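Local coordinates for protein EvdMO1 (Micromonospora carbonacea, PDB 5T39) that probably transfers a methyl group from S-adenosylmethionine to a sugar-derived substrate during everninomicin biosynthesis, as the methyltransferase domain of a bifunctional methyltransferase-oxidase, at residues 153-158 and 204-209; 132-137 and 208-213. All coordinates share one frame; numbering follows the deposited sequence.

Contact 1 (153-158 and 204-209); sequences LYHVRE and PQARGL. With SAH (S-adenosyl-L-homocysteine), chain B.
The imidazole of His155 lies flat beneath a backbone carbonyl: Ala206 O stands 3.1 Å above the ring plane, over its centre, with CE1 and NE2 about equally near, the closest of the ring atoms. This is a carbonyl-over-ring contact and not a hydrogen bond, because the ring N-H directions lie far from a carbonyl placed above the face. On the opposite face Tyr154 CD2 rests 3.9 Å above the plane, offset toward the rim, and the ring is thus held between its own neighbour and the 3-10 turn 204-206. With CG beside the backbone N and anti to the carbonyl carbon (chi1 -66°), the ring reaches across to 204-209, and there Glu199 OE2 takes a hydrogen bond from ND1. The same carboxylate oxygen accepts from Gly208 N, which ties ring and facing loop to one partner.

In the Rossmann-like methyltransferase fold, cofactor binds at the carboxyl ends of the parallel strands; here the loop after strand 146-150 and the one leading to strand 212-216 close over S-adenosyl-L-homocysteine. Ala206 CB touches the sulfur, SD, at 3.7 Å, and His155 CD2 stands obliquely to C5' of the ligand, next to the thioether, whose sulfur carries the transferable methyl group in S-adenosylmethionine. Farther along, Gly208 CA packs against N7 of the adenine. It also makes a CA-H...O contact of 3.4 Å with His155 O, the angle at H being 146°. Leu209 lays CG and CD1 against the C6 and N6 end of the base. A water bridges this end of the contact, lying 2.8 Å from His155 O, one of several acceptors competing for its protons, and accepting from both Leu209 N and the adenine N6.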
loop_
_atom_site.group_PDB
_atom_site.type_symbol
_atom_site.label_atom_id
_atom_site.label_comp_id
_atom_site.label_asym_id
_atom_site.label_seq_id
_atom_site.Cartn_x
_atom_site.Cartn_y
_atom_site.Cartn_z
ATOM N N LEU A 153 2.127 1.781 6.653
ATOM C CA LEU A 153 2.106 1.488 8.083
ATOM C C LEU A 153 2.472 2.701 8.921
ATOM O O LEU A 153 2.030 2.805 10.073
ATOM C CB LEU A 153 3.054 0.319 8.380
ATOM C CG LEU A 153 2.913 -0.295 9.767
ATOM C CD1 LEU A 153 1.609 -1.014 9.939
ATOM C CD2 LEU A 153 4.064 -1.241 10.070
ATOM N N TYR A 154 3.293 3.603 8.378
ATOM C CA TYR A 154 3.732 4.812 9.062
ATOM C C TYR A 154 2.780 5.984 8.843
ATOM O O TYR A 154 3.118 7.122 9.196
ATOM C CB TYR A 154 5.175 5.158 8.675
ATOM C CG TYR A 154 5.419 5.236 7.198
ATOM C CD1 TYR A 154 5.712 4.092 6.465
ATOM C CD2 TYR A 154 5.358 6.445 6.525
ATOM C CE1 TYR A 154 5.934 4.154 5.109
ATOM C CE2 TYR A 154 5.585 6.519 5.170
ATOM C CZ TYR A 154 5.872 5.365 4.463
ATOM O OH TYR A 154 6.090 5.430 3.103
ATOM N N HIS A 155 1.586 5.720 8.320
ATOM C CA HIS A 155 0.525 6.711 8.171
ATOM C C HIS A 155 -0.675 6.441 9.075
ATOM O O HIS A 155 -1.717 7.088 8.904
ATOM C CB HIS A 155 0.049 6.794 6.719
ATOM C CG HIS A 155 1.079 7.316 5.770
ATOM N ND1 HIS A 155 1.582 8.595 5.853
ATOM C CD2 HIS A 155 1.675 6.752 4.692
ATOM C CE1 HIS A 155 2.446 8.793 4.874
ATOM N NE2 HIS A 155 2.529 7.687 4.158
ATOM N N VAL A 156 -0.558 5.523 10.040
ATOM C CA VAL A 156 -1.665 5.195 10.929
ATOM C C VAL A 156 -1.256 5.402 12.385
ATOM O O VAL A 156 -0.075 5.445 12.735
ATOM C CB VAL A 156 -2.226 3.770 10.696
ATOM C CG1 VAL A 156 -2.663 3.598 9.234
ATOM C CG2 VAL A 156 -1.224 2.700 11.093
ATOM N N ARG A 157 -2.274 5.539 13.234
ATOM C CA ARG A 157 -2.072 5.753 14.665
ATOM C C ARG A 157 -1.652 4.490 15.404
ATOM O O ARG A 157 -0.898 4.582 16.380
ATOM C CB ARG A 157 -3.358 6.265 15.311
ATOM C CG ARG A 157 -3.741 7.669 14.914
ATOM C CD ARG A 157 -5.009 8.112 15.635
ATOM N NE ARG A 157 -6.181 7.425 15.094
ATOM C CZ ARG A 157 -6.759 6.343 15.613
ATOM N NH1 ARG A 157 -6.303 5.775 16.723
ATOM N NH2 ARG A 157 -7.815 5.816 15.007
ATOM N N GLU A 158 -2.159 3.326 14.995
ATOM C CA GLU A 158 -1.970 2.068 15.718
ATOM C C GLU A 158 -1.490 1.024 14.727
ATOM O O GLU A 158 -2.261 0.156 14.285
ATOM C CB GLU A 158 -3.245 1.644 16.435
ATOM C CG GLU A 158 -3.596 2.580 17.551
ATOM C CD GLU A 158 -4.946 3.165 17.432
ATOM O OE1 GLU A 158 -5.564 3.045 16.346
ATOM O OE2 GLU A 158 -5.368 3.789 18.432
ATOM N N PRO A 204 1.464 15.637 0.429
ATOM C CA PRO A 204 0.165 15.746 1.109
ATOM C C PRO A 204 -0.813 14.650 0.724
ATOM O O PRO A 204 -1.612 14.228 1.566
ATOM C CB PRO A 204 -0.333 17.142 0.705
ATOM C CG PRO A 204 0.900 17.888 0.337
ATOM C CD PRO A 204 1.797 16.874 -0.299
ATOM N N GLN A 205 -0.780 14.177 -0.518
ATOM C CA GLN A 205 -1.748 13.190 -0.962
ATOM C C GLN A 205 -1.378 11.778 -0.535
ATOM O O GLN A 205 -2.122 10.845 -0.844
ATOM C CB GLN A 205 -1.944 13.294 -2.477
ATOM C CG GLN A 205 -2.411 14.680 -2.921
ATOM C CD GLN A 205 -3.001 14.669 -4.317
ATOM O OE1 GLN A 205 -4.166 14.344 -4.485
ATOM N NE2 GLN A 205 -2.194 14.998 -5.322
ATOM N N ALA A 206 -0.265 11.597 0.174
ATOM C CA ALA A 206 0.109 10.315 0.754
ATOM C C ALA A 206 -0.181 10.252 2.242
ATOM O O ALA A 206 0.010 9.204 2.862
ATOM C CB ALA A 206 1.598 10.041 0.524
ATOM N N ARG A 207 -0.627 11.348 2.834
ATOM C CA ARG A 207 -0.776 11.408 4.274
ATOM C C ARG A 207 -1.901 10.510 4.751
ATOM O O ARG A 207 -2.864 10.217 4.038
ATOM C CB ARG A 207 -1.051 12.836 4.708
ATOM C CG ARG A 207 0.184 13.681 4.632
ATOM C CD ARG A 207 -0.040 15.120 4.979
ATOM N NE ARG A 207 1.194 15.843 4.714
ATOM C CZ ARG A 207 1.274 17.148 4.495
ATOM N NH1 ARG A 207 0.187 17.911 4.538
ATOM N NH2 ARG A 207 2.451 17.686 4.235
ATOM N N GLY A 208 -1.766 10.084 5.994
ATOM C CA GLY A 208 -2.805 9.382 6.702
ATOM C C GLY A 208 -4.025 10.245 6.927
ATOM O O GLY A 208 -4.039 11.453 6.627
ATOM N N LEU A 209 -5.054 9.621 7.477
ATOM C CA LEU A 209 -6.348 10.248 7.669
ATOM C C LEU A 209 -6.545 10.770 9.084
ATOM O O LEU A 209 -7.572 11.394 9.358
ATOM C CB LEU A 209 -7.464 9.276 7.298
ATOM C CG LEU A 209 -7.410 8.785 5.853
ATOM C CD1 LEU A 209 -8.567 7.854 5.603
ATOM C CD2 LEU A 209 -7.419 9.923 4.852
HETATM N N SAH B . 1.054 1.862 -1.508
HETATM C CA SAH B . 1.576 2.902 -2.390
HETATM C CB SAH B . 1.210 4.298 -1.916
HETATM C CG SAH B . 1.768 4.650 -0.540
HETATM S SD SAH B . 1.395 6.360 -0.073
HETATM C C SAH B . 3.085 2.787 -2.478
HETATM O O SAH B . 3.721 3.490 -3.272
HETATM O OXT SAH B . 3.665 1.996 -1.737
HETATM C "C5'" SAH B . 0.069 6.033 1.117
HETATM C "C4'" SAH B . -1.290 5.742 0.485
HETATM O "O4'" SAH B . -2.141 5.242 1.518
HETATM C "C3'" SAH B . -1.956 6.977 -0.100
HETATM O "O3'" SAH B . -2.675 6.689 -1.281
HETATM C "C2'" SAH B . -2.875 7.398 1.037
HETATM O "O2'" SAH B . -3.974 8.221 0.688
HETATM C "C1'" SAH B . -3.296 6.049 1.595
HETATM N N9 SAH B . -3.749 6.073 2.985
HETATM C C8 SAH B . -3.181 6.749 4.034
HETATM N N7 SAH B . -3.860 6.494 5.169
HETATM C C5 SAH B . -4.877 5.657 4.836
HETATM C C6 SAH B . -5.904 5.077 5.578
HETATM N N6 SAH B . -6.083 5.294 6.879
HETATM N N1 SAH B . -6.776 4.252 4.935
HETATM C C2 SAH B . -6.647 4.024 3.595
HETATM N N3 SAH B . -5.674 4.586 2.818
HETATM C C4 SAH B . -4.807 5.381 3.475
HETATM O O HOH W 1 -4.535 7.046 8.564
#

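Contact 2 (132-137 and 208-213); sequences DVETLD and GLSVDV. With SAH (S-adenosyl-L-homocysteine), chain B.
The side chains of Asp132 and Leu209 pass alongside one another, running opposite ways, next to the adenine amino group, with Leu209 CD1 3.6 Å from Asp132 CG. That methyl lies by CG and OD2, while the other carboxylate oxygen serves the ligand: CG is anti to the backbone N (chi1 178°), and OD1 accepts from N6 of S-adenosyl-L-homocysteine at 3.0 Å. Val133 N donates an almost straight bond to N1, 168° at the hydrogen, so the acidic side chain and the next backbone amide together read the N6-N1 edge of the base, a recognition pattern familiar from Rossmann-like methyltransferases.

One shell out, an Asx turn steadies the carboxylate, Glu134 N reaching Asp132 OD1 over 2.9 Å from above the carboxylate plane. The extended side chain of Glu134 then crosses to the other segment, where Ser210 OG donates to OE1 at 2.8 Å on the syn side, 26° out of plane. OE1 also faces the water shared by Leu209 N and the adenine N6, so the glutamate's polar end is linked to the base through water, while its CG packs near N6. Its second oxygen, OE2, accepts from Arg157 N, which joins a third loop to the pair.

Residues 132-137 follow strand 126-130, an outermost strand of the seven-stranded sheet, and 208-213 run into strand 212-216, which pairs with strand 192-198 in the separate three-stranded antiparallel sheet.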
loop_
_atom_site.group_PDB
_atom_site.type_symbol
_atom_site.label_atom_id
_atom_site.label_comp_id
_atom_site.label_asym_id
_atom_site.label_seq_id
_atom_site.Cartn_x
_atom_site.Cartn_y
_atom_site.Cartn_z
ATOM N N ASP A 132 -11.095 3.591 4.929
ATOM C CA ASP A 132 -10.127 4.036 5.926
ATOM C C ASP A 132 -9.709 2.791 6.691
ATOM O O ASP A 132 -10.511 2.217 7.423
ATOM C CB ASP A 132 -10.781 5.043 6.867
ATOM C CG ASP A 132 -9.851 5.531 7.963
ATOM O OD1 ASP A 132 -8.752 4.963 8.152
ATOM O OD2 ASP A 132 -10.232 6.502 8.650
ATOM N N VAL A 133 -8.463 2.359 6.511
ATOM C CA VAL A 133 -8.025 1.123 7.149
ATOM C C VAL A 133 -8.056 1.201 8.669
ATOM O O VAL A 133 -8.021 0.159 9.322
ATOM C CB VAL A 133 -6.637 0.641 6.661
ATOM C CG1 VAL A 133 -6.644 0.400 5.163
ATOM C CG2 VAL A 133 -5.529 1.595 7.090
ATOM N N GLU A 134 -8.084 2.404 9.247
ATOM C CA GLU A 134 -8.139 2.548 10.694
ATOM C C GLU A 134 -9.528 2.277 11.255
ATOM O O GLU A 134 -9.648 2.049 12.460
ATOM C CB GLU A 134 -7.670 3.955 11.128
ATOM C CG GLU A 134 -6.282 4.365 10.649
ATOM C CD GLU A 134 -5.744 5.624 11.337
ATOM O OE1 GLU A 134 -6.032 6.779 10.882
ATOM O OE2 GLU A 134 -5.008 5.442 12.333
ATOM N N THR A 135 -10.577 2.298 10.427
ATOM C CA THR A 135 -11.936 2.079 10.911
ATOM C C THR A 135 -12.676 0.952 10.206
ATOM O O THR A 135 -13.692 0.487 10.726
ATOM C CB THR A 135 -12.775 3.361 10.792
ATOM O OG1 THR A 135 -12.878 3.719 9.415
ATOM C CG2 THR A 135 -12.139 4.510 11.567
ATOM N N LEU A 136 -12.183 0.477 9.071
ATOM C CA LEU A 136 -12.855 -0.571 8.321
ATOM C C LEU A 136 -12.932 -1.861 9.128
ATOM O O LEU A 136 -11.962 -2.264 9.777
ATOM C CB LEU A 136 -12.044 -0.827 7.059
ATOM C CG LEU A 136 -12.493 -1.955 6.142
ATOM C CD1 LEU A 136 -13.837 -1.647 5.527
ATOM C CD2 LEU A 136 -11.448 -2.191 5.062
ATOM N N ASP A 137 -14.064 -2.556 9.016
ATOM C CA ASP A 137 -14.207 -3.909 9.555
ATOM C C ASP A 137 -13.648 -4.886 8.526
ATOM O O ASP A 137 -14.308 -5.220 7.542
ATOM C CB ASP A 137 -15.677 -4.196 9.838
ATOM C CG ASP A 137 -15.902 -5.578 10.415
ATOM O OD1 ASP A 137 -14.914 -6.338 10.559
ATOM O OD2 ASP A 137 -17.067 -5.908 10.730
ATOM N N GLY A 208 -1.766 10.084 5.994
ATOM C CA GLY A 208 -2.805 9.382 6.702
ATOM C C GLY A 208 -4.025 10.245 6.927
ATOM O O GLY A 208 -4.039 11.453 6.627
ATOM N N LEU A 209 -5.054 9.621 7.477
ATOM C CA LEU A 209 -6.348 10.248 7.669
ATOM C C LEU A 209 -6.545 10.770 9.084
ATOM O O LEU A 209 -7.572 11.394 9.358
ATOM C CB LEU A 209 -7.464 9.276 7.298
ATOM C CG LEU A 209 -7.410 8.785 5.853
ATOM C CD1 LEU A 209 -8.567 7.854 5.603
ATOM C CD2 LEU A 209 -7.419 9.923 4.852
ATOM N N SER A 210 -5.596 10.536 9.979
ATOM C CA SER A 210 -5.618 11.119 11.312
ATOM C C SER A 210 -4.606 12.261 11.383
ATOM O O SER A 210 -3.723 12.383 10.539
ATOM C CB SER A 210 -5.287 10.060 12.370
ATOM O OG SER A 210 -6.266 9.033 12.447
ATOM N N VAL A 211 -4.719 13.094 12.421
ATOM C CA VAL A 211 -3.774 14.197 12.561
ATOM C C VAL A 211 -2.390 13.698 12.940
ATOM O O VAL A 211 -1.403 14.419 12.751
ATOM C CB VAL A 211 -4.259 15.249 13.587
ATOM C CG1 VAL A 211 -5.564 15.886 13.134
ATOM C CG2 VAL A 211 -4.393 14.640 14.986
ATOM N N ASP A 212 -2.308 12.483 13.489
ATOM C CA ASP A 212 -1.096 11.928 14.062
ATOM C C ASP A 212 -0.839 10.534 13.504
ATOM O O ASP A 212 -1.715 9.899 12.897
ATOM C CB ASP A 212 -1.180 11.878 15.601
ATOM C CG ASP A 212 -2.432 11.169 16.138
ATOM O OD1 ASP A 212 -2.352 10.643 17.279
ATOM O OD2 ASP A 212 -3.494 11.162 15.481
ATOM N N VAL A 213 0.397 10.077 13.709
ATOM C CA VAL A 213 0.825 8.727 13.373
ATOM C C VAL A 213 1.721 8.224 14.496
ATOM O O VAL A 213 2.235 8.997 15.302
ATOM C CB VAL A 213 1.588 8.669 12.025
ATOM C CG1 VAL A 213 0.725 9.171 10.903
ATOM C CG2 VAL A 213 2.898 9.452 12.076
HETATM N N SAH B . 1.054 1.862 -1.508
HETATM C CA SAH B . 1.576 2.902 -2.390
HETATM C CB SAH B . 1.210 4.298 -1.916
HETATM C CG SAH B . 1.768 4.650 -0.540
HETATM S SD SAH B . 1.395 6.360 -0.073
HETATM C C SAH B . 3.085 2.787 -2.478
HETATM O O SAH B . 3.721 3.490 -3.272
HETATM O OXT SAH B . 3.665 1.996 -1.737
HETATM C "C5'" SAH B . 0.069 6.033 1.117
HETATM C "C4'" SAH B . -1.290 5.742 0.485
HETATM O "O4'" SAH B . -2.141 5.242 1.518
HETATM C "C3'" SAH B . -1.956 6.977 -0.100
HETATM O "O3'" SAH B . -2.675 6.689 -1.281
HETATM C "C2'" SAH B . -2.875 7.398 1.037
HETATM O "O2'" SAH B . -3.974 8.221 0.688
HETATM C "C1'" SAH B . -3.296 6.049 1.595
HETATM N N9 SAH B . -3.749 6.073 2.985
HETATM C C8 SAH B . -3.181 6.749 4.034
HETATM N N7 SAH B . -3.860 6.494 5.169
HETATM C C5 SAH B . -4.877 5.657 4.836
HETATM C C6 SAH B . -5.904 5.077 5.578
HETATM N N6 SAH B . -6.083 5.294 6.879
HETATM N N1 SAH B . -6.776 4.252 4.935
HETATM C C2 SAH B . -6.647 4.024 3.595
HETATM N N3 SAH B . -5.674 4.586 2.818
HETATM C C4 SAH B . -4.807 5.381 3.475
HETATM O O HOH W 1 -4.535 7.046 8.564
#

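Gly208 and Leu209 belong to both contacts, whose centres lie about 7 Å apart around one ligand and one shared water. Contact 1 is buried, working through a carbonyl over a ring, a CA-H...O contact and van der Waals touches near the thioether. Contact 2 lies at the surface by the adenine edge and relies on carboxylates and a hydroxyl. Both set the loop before strand 212-216 against loops of the seven-stranded sheet, after strand 146-150 in one and after strand 126-130 in the other. Arg157 connects them: its NE makes a probable hydrogen bond to Ser210 OG and a salt bridge to Glu134 OE2.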